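Local coordinates for protein beta-lactamase Rm3 (Uncultured bacterium, PDB 5IQK) that probably hydrolyses the beta-lactam ring of antibiotics as a zinc-dependent subclass B3 metallo-beta-lactamase, conferring antibiotic resistance, at residues A[151-156]-A[205-210]; A[214-219]-A[248-253]. All blocks are in the same frame, centred on the assembly; numbering follows the deposited sequence.

Contact 1: A[151-156]-A[205-210]. With ZN (zinc ion), chain C.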
ATOM      1  N   ALA A 151       2.282  -9.040   8.129  1.00 19.68           N
ATOM      2  CA  ALA A 151       2.917  -9.645   6.957  1.00 20.55           C
ATOM      3  C   ALA A 151       1.857 -10.195   6.008  1.00 20.04           C
ATOM      4  O   ALA A 151       1.053 -11.045   6.407  1.00 21.84           O
ATOM      5  CB  ALA A 151       3.885 -10.749   7.380  1.00 23.79           C
ATOM      6  N   THR A 152       1.840  -9.698   4.765  1.00 18.87           N
ATOM      7  CA  THR A 152       0.908 -10.207   3.750  1.00 16.83           C
ATOM      8  C   THR A 152       1.579 -10.407   2.387  1.00 18.19           C
ATOM      9  O   THR A 152       1.230  -9.769   1.394  1.00 18.01           O
ATOM     10  CB  THR A 152      -0.338  -9.272   3.579  1.00 20.06           C
ATOM     11  OG1 THR A 152       0.070  -7.943   3.217  1.00 18.47           O
ATOM     12  CG2 THR A 152      -1.160  -9.236   4.865  1.00 22.03           C
ATOM     13  N   PRO A 153       2.531 -11.330   2.335  1.00 18.12           N
ATOM     14  CA  PRO A 153       3.233 -11.622   1.078  1.00 18.76           C
ATOM     15  C   PRO A 153       2.390 -12.442   0.093  1.00 16.23           C
ATOM     16  O   PRO A 153       1.275 -12.881   0.414  1.00 16.78           O
ATOM     17  CB  PRO A 153       4.448 -12.430   1.547  1.00 17.36           C
ATOM     18  CG  PRO A 153       3.962 -13.139   2.752  1.00 18.19           C
ATOM     19  CD  PRO A 153       3.017 -12.169   3.448  1.00 19.47           C
ATOM     20  N   GLY A 154       2.944 -12.657  -1.097  1.00 13.30           N
ATOM     21  CA  GLY A 154       2.291 -13.445  -2.125  1.00 16.61           C
ATOM     22  C   GLY A 154       2.421 -12.767  -3.476  1.00 16.61           C
ATOM     23  O   GLY A 154       2.977 -13.327  -4.419  1.00 18.38           O
ATOM     24  N   HIS A 155       1.912 -11.543  -3.568  1.00 15.13           N
ATOM     25  CA  HIS A 155       2.125 -10.713  -4.745  1.00 17.07           C
ATOM     26  C   HIS A 155       3.613 -10.387  -4.849  1.00 14.10           C
ATOM     27  O   HIS A 155       4.160 -10.299  -5.954  1.00 14.33           O
ATOM     28  CB  HIS A 155       1.251  -9.447  -4.656  1.00 14.52           C
ATOM     29  CG  HIS A 155       1.570  -8.395  -5.671  1.00 16.66           C
ATOM     30  ND1 HIS A 155       1.049  -8.404  -6.949  1.00 18.89           N
ATOM     31  CD2 HIS A 155       2.322  -7.269  -5.582  1.00 16.86           C
ATOM     32  CE1 HIS A 155       1.487  -7.345  -7.609  1.00 18.39           C
ATOM     33  NE2 HIS A 155       2.247  -6.631  -6.795  1.00 21.81           N
ATOM     34  N   THR A 156       4.257 -10.214  -3.692  1.00 14.89           N
ATOM     35  CA  THR A 156       5.725 -10.197  -3.564  1.00 14.32           C
ATOM     36  C   THR A 156       6.073 -10.925  -2.270  1.00 16.72           C
ATOM     37  O   THR A 156       5.202 -11.086  -1.405  1.00 18.44           O
ATOM     38  CB  THR A 156       6.326  -8.776  -3.507  1.00 14.45           C
ATOM     39  OG1 THR A 156       5.916  -8.137  -2.295  1.00 15.32           O
ATOM     40  CG2 THR A 156       5.885  -7.932  -4.693  1.00 16.27           C
ATOM     41  N   ARG A 205      -2.049 -17.920   0.474  1.00 23.34           N
ATOM     42  CA  ARG A 205      -3.103 -18.514   1.290  1.00 24.55           C
ATOM     43  C   ARG A 205      -3.118 -17.962   2.709  1.00 20.67           C
ATOM     44  O   ARG A 205      -4.183 -17.705   3.263  1.00 23.91           O
ATOM     45  CB  ARG A 205      -2.979 -20.044   1.357  1.00 25.10           C
ATOM     46  CG  ARG A 205      -2.948 -20.749   0.015  1.00 28.12           C
ATOM     47  CD  ARG A 205      -4.316 -20.728  -0.635  1.00 28.67           C
ATOM     48  NE  ARG A 205      -4.336 -21.442  -1.908  1.00 31.47           N
ATOM     49  CZ  ARG A 205      -5.291 -21.294  -2.818  1.00 30.45           C
ATOM     50  NH1 ARG A 205      -6.295 -20.453  -2.586  1.00 32.28           N
ATOM     51  NH2 ARG A 205      -5.239 -21.973  -3.958  1.00 37.38           N
ATOM     52  N   HIS A 206      -1.941 -17.801   3.306  1.00 20.61           N
ATOM     53  CA  HIS A 206      -1.871 -17.329   4.677  1.00 21.73           C
ATOM     54  C   HIS A 206      -2.242 -15.833   4.725  1.00 22.25           C
ATOM     55  O   HIS A 206      -2.821 -15.366   5.712  1.00 21.71           O
ATOM     56  CB  HIS A 206      -0.492 -17.611   5.287  1.00 19.61           C
ATOM     57  CG  HIS A 206      -0.407 -17.320   6.757  1.00 24.51           C
ATOM     58  ND1 HIS A 206      -0.847 -18.211   7.713  1.00 26.46           N
ATOM     59  CD2 HIS A 206       0.092 -16.259   7.436  1.00 26.09           C
ATOM     60  CE1 HIS A 206      -0.649 -17.699   8.915  1.00 22.64           C
ATOM     61  NE2 HIS A 206      -0.070 -16.521   8.775  1.00 28.70           N
ATOM     62  N   SER A 207      -1.873 -15.088   3.686  1.00 17.89           N
ATOM     63  CA  SER A 207      -2.248 -13.669   3.576  1.00 20.92           C
ATOM     64  C   SER A 207      -3.760 -13.516   3.443  1.00 24.48           C
ATOM     65  O   SER A 207      -4.348 -12.638   4.073  1.00 21.88           O
ATOM     66  CB  SER A 207      -1.545 -12.994   2.390  1.00 18.50           C
ATOM     67  OG  SER A 207      -0.161 -12.866   2.663  1.00 18.69           O
ATOM     68  N   PHE A 208      -4.382 -14.364   2.624  1.00 19.30           N
ATOM     69  CA  PHE A 208      -5.848 -14.412   2.527  1.00 22.54           C
ATOM     70  C   PHE A 208      -6.483 -14.595   3.912  1.00 26.81           C
ATOM     71  O   PHE A 208      -7.454 -13.919   4.262  1.00 26.82           O
ATOM     72  CB  PHE A 208      -6.309 -15.543   1.599  1.00 23.17           C
ATOM     73  CG  PHE A 208      -5.911 -15.373   0.147  1.00 24.45           C
ATOM     74  CD1 PHE A 208      -5.509 -14.149  -0.362  1.00 20.99           C
ATOM     75  CD2 PHE A 208      -5.965 -16.459  -0.711  1.00 23.38           C
ATOM     76  CE1 PHE A 208      -5.150 -14.012  -1.702  1.00 22.63           C
ATOM     77  CE2 PHE A 208      -5.619 -16.332  -2.047  1.00 20.77           C
ATOM     78  CZ  PHE A 208      -5.209 -15.110  -2.551  1.00 19.00           C
ATOM     79  N   GLU A 209      -5.929 -15.520   4.695  1.00 26.07           N
ATOM     80  CA  GLU A 209      -6.408 -15.796   6.037  1.00 23.70           C
ATOM     81  C   GLU A 209      -6.229 -14.585   6.949  1.00 26.80           C
ATOM     82  O   GLU A 209      -7.109 -14.251   7.733  1.00 29.23           O
ATOM     83  CB  GLU A 209      -5.640 -16.977   6.624  1.00 25.95           C
ATOM     84  CG  GLU A 209      -5.882 -18.309   5.942  1.00 25.59           C
ATOM     85  CD  GLU A 209      -4.813 -19.325   6.286  1.00 26.91           C
ATOM     86  OE1 GLU A 209      -3.961 -19.013   7.141  1.00 28.38           O
ATOM     87  OE2 GLU A 209      -4.851 -20.445   5.736  1.00 31.94           O
ATOM     88  N   THR A 210      -5.066 -13.948   6.841  1.00 23.68           N
ATOM     89  CA  THR A 210      -4.720 -12.807   7.682  1.00 24.85           C
ATOM     90  C   THR A 210      -5.644 -11.627   7.427  1.00 25.30           C
ATOM     91  O   THR A 210      -6.223 -11.054   8.354  1.00 23.12           O
ATOM     92  CB  THR A 210      -3.270 -12.354   7.436  1.00 23.80           C
ATOM     93  OG1 THR A 210      -2.369 -13.361   7.908  1.00 26.94           O
ATOM     94  CG2 THR A 210      -2.982 -11.045   8.165  1.00 27.47           C
TER
HETATM   95 ZN    ZN C 401       3.231  -4.835  -6.886  1.00 17.40          ZN
HETATM   96  O   HOH W   1       0.734  -4.215  -6.795  1.00 32.30           O
HETATM   97  O   HOH W   2       2.540  -3.584  -8.134  1.00 20.81           O

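Contact 2: A[214-219]-A[248-253]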
ATOM      1  N   LEU A 214      -9.027  -9.518   9.798  1.00 29.74           N
ATOM      2  CA  LEU A 214      -8.699  -8.226  10.400  1.00 31.50           C
ATOM      3  C   LEU A 214      -9.947  -7.420  10.718  1.00 28.27           C
ATOM      4  O   LEU A 214     -10.860  -7.355   9.898  1.00 28.23           O
ATOM      5  CB  LEU A 214      -7.819  -7.389   9.468  1.00 28.73           C
ATOM      6  CG  LEU A 214      -6.324  -7.626   9.325  1.00 30.45           C
ATOM      7  CD1 LEU A 214      -5.769  -6.551   8.421  1.00 28.60           C
ATOM      8  CD2 LEU A 214      -5.659  -7.557  10.686  1.00 28.84           C
ATOM      9  N   PRO A 215      -9.978  -6.768  11.901  1.00 28.15           N
ATOM     10  CA  PRO A 215     -10.984  -5.725  12.134  1.00 28.19           C
ATOM     11  C   PRO A 215     -10.863  -4.704  11.014  1.00 28.08           C
ATOM     12  O   PRO A 215      -9.751  -4.257  10.727  1.00 26.03           O
ATOM     13  CB  PRO A 215     -10.590  -5.139  13.493  1.00 26.15           C
ATOM     14  CG  PRO A 215      -9.802  -6.251  14.161  1.00 26.76           C
ATOM     15  CD  PRO A 215      -9.062  -6.926  13.039  1.00 30.80           C
ATOM     16  N   CYS A 216     -11.964  -4.386  10.343  1.00 28.50           N
ATOM     17  CA  CYS A 216     -11.858  -3.676   9.077  1.00 28.23           C
ATOM     18  C   CYS A 216     -13.026  -2.738   8.788  1.00 32.41           C
ATOM     19  O   CYS A 216     -13.918  -3.084   8.024  1.00 37.15           O
ATOM     20  CB  CYS A 216     -11.729  -4.703   7.951  1.00 29.67           C
ATOM     21  SG  CYS A 216     -11.382  -4.049   6.305  1.00 37.39           S
ATOM     22  N   ASP A 217     -13.013  -1.548   9.377  1.00 31.71           N
ATOM     23  CA  ASP A 217     -14.071  -0.571   9.101  1.00 28.35           C
ATOM     24  C   ASP A 217     -13.839   0.257   7.836  1.00 25.27           C
ATOM     25  O   ASP A 217     -14.768   0.464   7.052  1.00 26.49           O
ATOM     26  CB  ASP A 217     -14.251   0.366  10.293  1.00 29.95           C
ATOM     27  CG  ASP A 217     -14.754  -0.355  11.513  1.00 33.21           C
ATOM     28  OD1 ASP A 217     -15.680  -1.182  11.358  1.00 37.13           O
ATOM     29  OD2 ASP A 217     -14.222  -0.104  12.617  1.00 37.62           O
ATOM     30  N   VAL A 218     -12.626   0.777   7.665  1.00 25.43           N
ATOM     31  CA  VAL A 218     -12.287   1.523   6.457  1.00 24.11           C
ATOM     32  C   VAL A 218     -11.064   0.931   5.752  1.00 26.37           C
ATOM     33  O   VAL A 218      -9.947   0.918   6.288  1.00 23.17           O
ATOM     34  CB  VAL A 218     -12.028   3.026   6.747  1.00 27.28           C
ATOM     35  CG1 VAL A 218     -11.678   3.761   5.452  1.00 21.72           C
ATOM     36  CG2 VAL A 218     -13.244   3.677   7.420  1.00 22.25           C
ATOM     37  N   LEU A 219     -11.292   0.456   4.536  1.00 22.70           N
ATOM     38  CA  LEU A 219     -10.244  -0.161   3.736  1.00 22.73           C
ATOM     39  C   LEU A 219      -9.716   0.769   2.651  1.00 19.15           C
ATOM     40  O   LEU A 219     -10.483   1.362   1.890  1.00 19.88           O
ATOM     41  CB  LEU A 219     -10.760  -1.456   3.101  1.00 21.36           C
ATOM     42  CG  LEU A 219      -9.827  -2.140   2.092  1.00 22.37           C
ATOM     43  CD1 LEU A 219      -8.563  -2.606   2.817  1.00 24.06           C
ATOM     44  CD2 LEU A 219     -10.512  -3.309   1.385  1.00 22.72           C
ATOM     45  N   GLN A 248     -17.307  -5.212   5.847  1.00 33.32           N
ATOM     46  CA  GLN A 248     -17.125  -6.424   5.054  1.00 31.55           C
ATOM     47  C   GLN A 248     -16.038  -6.280   3.988  1.00 30.70           C
ATOM     48  O   GLN A 248     -15.770  -7.228   3.236  1.00 30.04           O
ATOM     49  CB  GLN A 248     -18.454  -6.812   4.394  1.00 34.15           C
ATOM     50  CG  GLN A 248     -19.466  -7.488   5.320  1.00 32.40           C
ATOM     51  CD  GLN A 248     -18.994  -8.847   5.816  1.00 40.54           C
ATOM     52  OE1 GLN A 248     -18.536  -9.683   5.030  1.00 47.41           O
ATOM     53  NE2 GLN A 248     -19.108  -9.077   7.119  1.00 43.37           N
ATOM     54  N   ALA A 249     -15.418  -5.104   3.920  1.00 27.97           N
ATOM     55  CA  ALA A 249     -14.505  -4.775   2.818  1.00 31.94           C
ATOM     56  C   ALA A 249     -13.284  -5.694   2.706  1.00 29.46           C
ATOM     57  O   ALA A 249     -12.955  -6.133   1.614  1.00 26.19           O
ATOM     58  CB  ALA A 249     -14.048  -3.329   2.931  1.00 28.07           C
ATOM     59  N   CYS A 250     -12.597  -5.966   3.813  1.00 26.01           N
ATOM     60  CA  CYS A 250     -11.434  -6.859   3.740  1.00 29.94           C
ATOM     61  C   CYS A 250     -11.829  -8.274   3.323  1.00 30.34           C
ATOM     62  O   CYS A 250     -11.096  -8.917   2.584  1.00 28.41           O
ATOM     63  CB  CYS A 250     -10.679  -6.899   5.066  1.00 25.12           C
ATOM     64  SG  CYS A 250      -9.967  -5.317   5.522  1.00 34.74           S
ATOM     65  N   ARG A 251     -12.977  -8.759   3.794  1.00 29.17           N
ATOM     66  CA  ARG A 251     -13.455 -10.080   3.373  1.00 29.25           C
ATOM     67  C   ARG A 251     -13.740 -10.138   1.876  1.00 29.84           C
ATOM     68  O   ARG A 251     -13.441 -11.139   1.220  1.00 29.18           O
ATOM     69  CB  ARG A 251     -14.721 -10.488   4.134  1.00 32.66           C
ATOM     70  CG  ARG A 251     -14.546 -10.748   5.613  1.00 37.12           C
ATOM     71  CD  ARG A 251     -15.811 -11.403   6.166  1.00 44.32           C
ATOM     72  NE  ARG A 251     -15.915 -12.799   5.744  1.00 50.85           N
ATOM     73  CZ  ARG A 251     -17.062 -13.455   5.578  1.00 52.95           C
ATOM     74  NH1 ARG A 251     -18.220 -12.846   5.806  1.00 51.50           N
ATOM     75  NH2 ARG A 251     -17.053 -14.722   5.180  1.00 53.93           N
ATOM     76  N   ALA A 252     -14.315  -9.071   1.335  1.00 27.16           N
ATOM     77  CA  ALA A 252     -14.616  -9.021  -0.092  1.00 29.97           C
ATOM     78  C   ALA A 252     -13.337  -8.903  -0.917  1.00 29.07           C
ATOM     79  O   ALA A 252     -13.238  -9.453  -2.006  1.00 27.87           O
ATOM     80  CB  ALA A 252     -15.551  -7.863  -0.397  1.00 29.18           C
ATOM     81  N   TYR A 253     -12.372  -8.165  -0.381  1.00 25.85           N
ATOM     82  CA  TYR A 253     -11.069  -7.978  -1.007  1.00 25.18           C
ATOM     83  C   TYR A 253     -10.351  -9.318  -1.146  1.00 24.21           C
ATOM     84  O   TYR A 253      -9.788  -9.643  -2.204  1.00 24.61           O
ATOM     85  CB  TYR A 253     -10.249  -7.008  -0.163  1.00 23.12           C
ATOM     86  CG  TYR A 253      -8.880  -6.618  -0.684  1.00 20.20           C
ATOM     87  CD1 TYR A 253      -8.746  -5.790  -1.786  1.00 20.04           C
ATOM     88  CD2 TYR A 253      -7.723  -7.040  -0.032  1.00 20.09           C
ATOM     89  CE1 TYR A 253      -7.487  -5.399  -2.241  1.00 22.03           C
ATOM     90  CE2 TYR A 253      -6.463  -6.656  -0.474  1.00 17.83           C
ATOM     91  CZ  TYR A 253      -6.353  -5.842  -1.584  1.00 18.78           C
ATOM     92  OH  TYR A 253      -5.107  -5.454  -2.021  1.00 22.78           O
TER

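Contact 1: A[151-156]-A[205-210]
Ser207 and Pro153 make the polar link between the helix and the loop: Ser207 OG lies within hydrogen-bonding distance of Pro153 O, at 2.7 Å, and Asp203 O, one turn back in the helix, is the other carbonyl within its reach. With OG anti to its own carbonyl carbon (chi1 -70°), the same oxygen sits over the face of the Thr152-Pro153 peptide, 3.0 Å from Thr152 C, while Pro153 CD closes in at 3.3 Å.

The apolar part is slight. The Thr152 methyl comes end-on to the flank of the Thr210 methyl, the two side chains crossing at a slant, CG2 to CG2 4.2 Å; Thr152 OG1 is bonded instead to Ser161 OG.

Metal binding follows along the loop. His155 NE2 holds a zinc ion at 2.0 Å together with His77, His79 and a close water, a second water standing farther off, and its ND1 is bonded to Asn182 O.

The loop joins strand 145-151 to strand 160-168, at the metal site of the metallo-beta-lactamase fold. Helix 200-212 lies against it here, while Phe208 on the same helix packs against helix 249-269.

Contact 2: A[214-219]-A[248-253]
Tyr253 carries the one aromatic ring of this contact; Leu219 CD2 stands obliquely to that ring and comes nearest to Tyr253 CB, at 4.0 Å. The Tyr253 side chain also touches Ala178, Ile181 and Ala226, and its OH is bonded to Asp179 O. The other flat groups lie together on the helix side: Arg251 NH1 reaches a lone pair of Gln248 OE1 in the amide plane at 3.3 Å. That bond is long and bent, and the oxygen stands 31° out of the guanidinium plane.

Leu219 fills the angle between the strand and the first turn of the helix. CG is anti to the backbone N (chi1 173°), which carries the branch out toward the helix, where its two methyls separate. CD2 lies 3.7 Å from Ala249 O, a carbonyl already bonded to Tyr253 N; CD1 faces Cys250 SG at 4.1 Å. Behind them Leu219 CB rests on Ala249 CB at 3.8 Å.

Beside this patch the disulfide crosses directly from one segment to the other, Cys216 SG to Cys250 SG at 2.1 Å. Its chi3 of 73° gives it a right-handed twist. Cys216 SG also skirts the methyl of Ala249.

Strand 218-221 is the outermost strand of its sheet, and helix 249-269 starts beside it. No hydrogen bond runs between the two segments, so the join is covalent and apolar: the disulfide ties the start of the long C-terminal helix to the loop leading into the edge strand, and Leu219 and Ala249 add aliphatic contact next to it. An intact bridge is consistent with an enzyme that matures in an oxidising compartment such as the periplasm.

In the fold
Contact 2 is the more buried of the two and contact 1 only partly so, yet contact 1 is the one that includes a zinc ligand. Their chemistry differs accordingly. In 151-156 with 205-210 a serine hydroxyl lies within hydrogen-bonding distance of a backbone carbonyl of the zinc-binding loop, with little apolar surface; in 214-219 with 248-253 a disulfide and aliphatic side chains do the joining. The contacts follow in series along the chain, since helix 200-212 runs on into the loop that leads to strand 218-221. Helix 249-269 relates them too: its first turn belongs to contact 2, and further along it packs against the helix of contact 1.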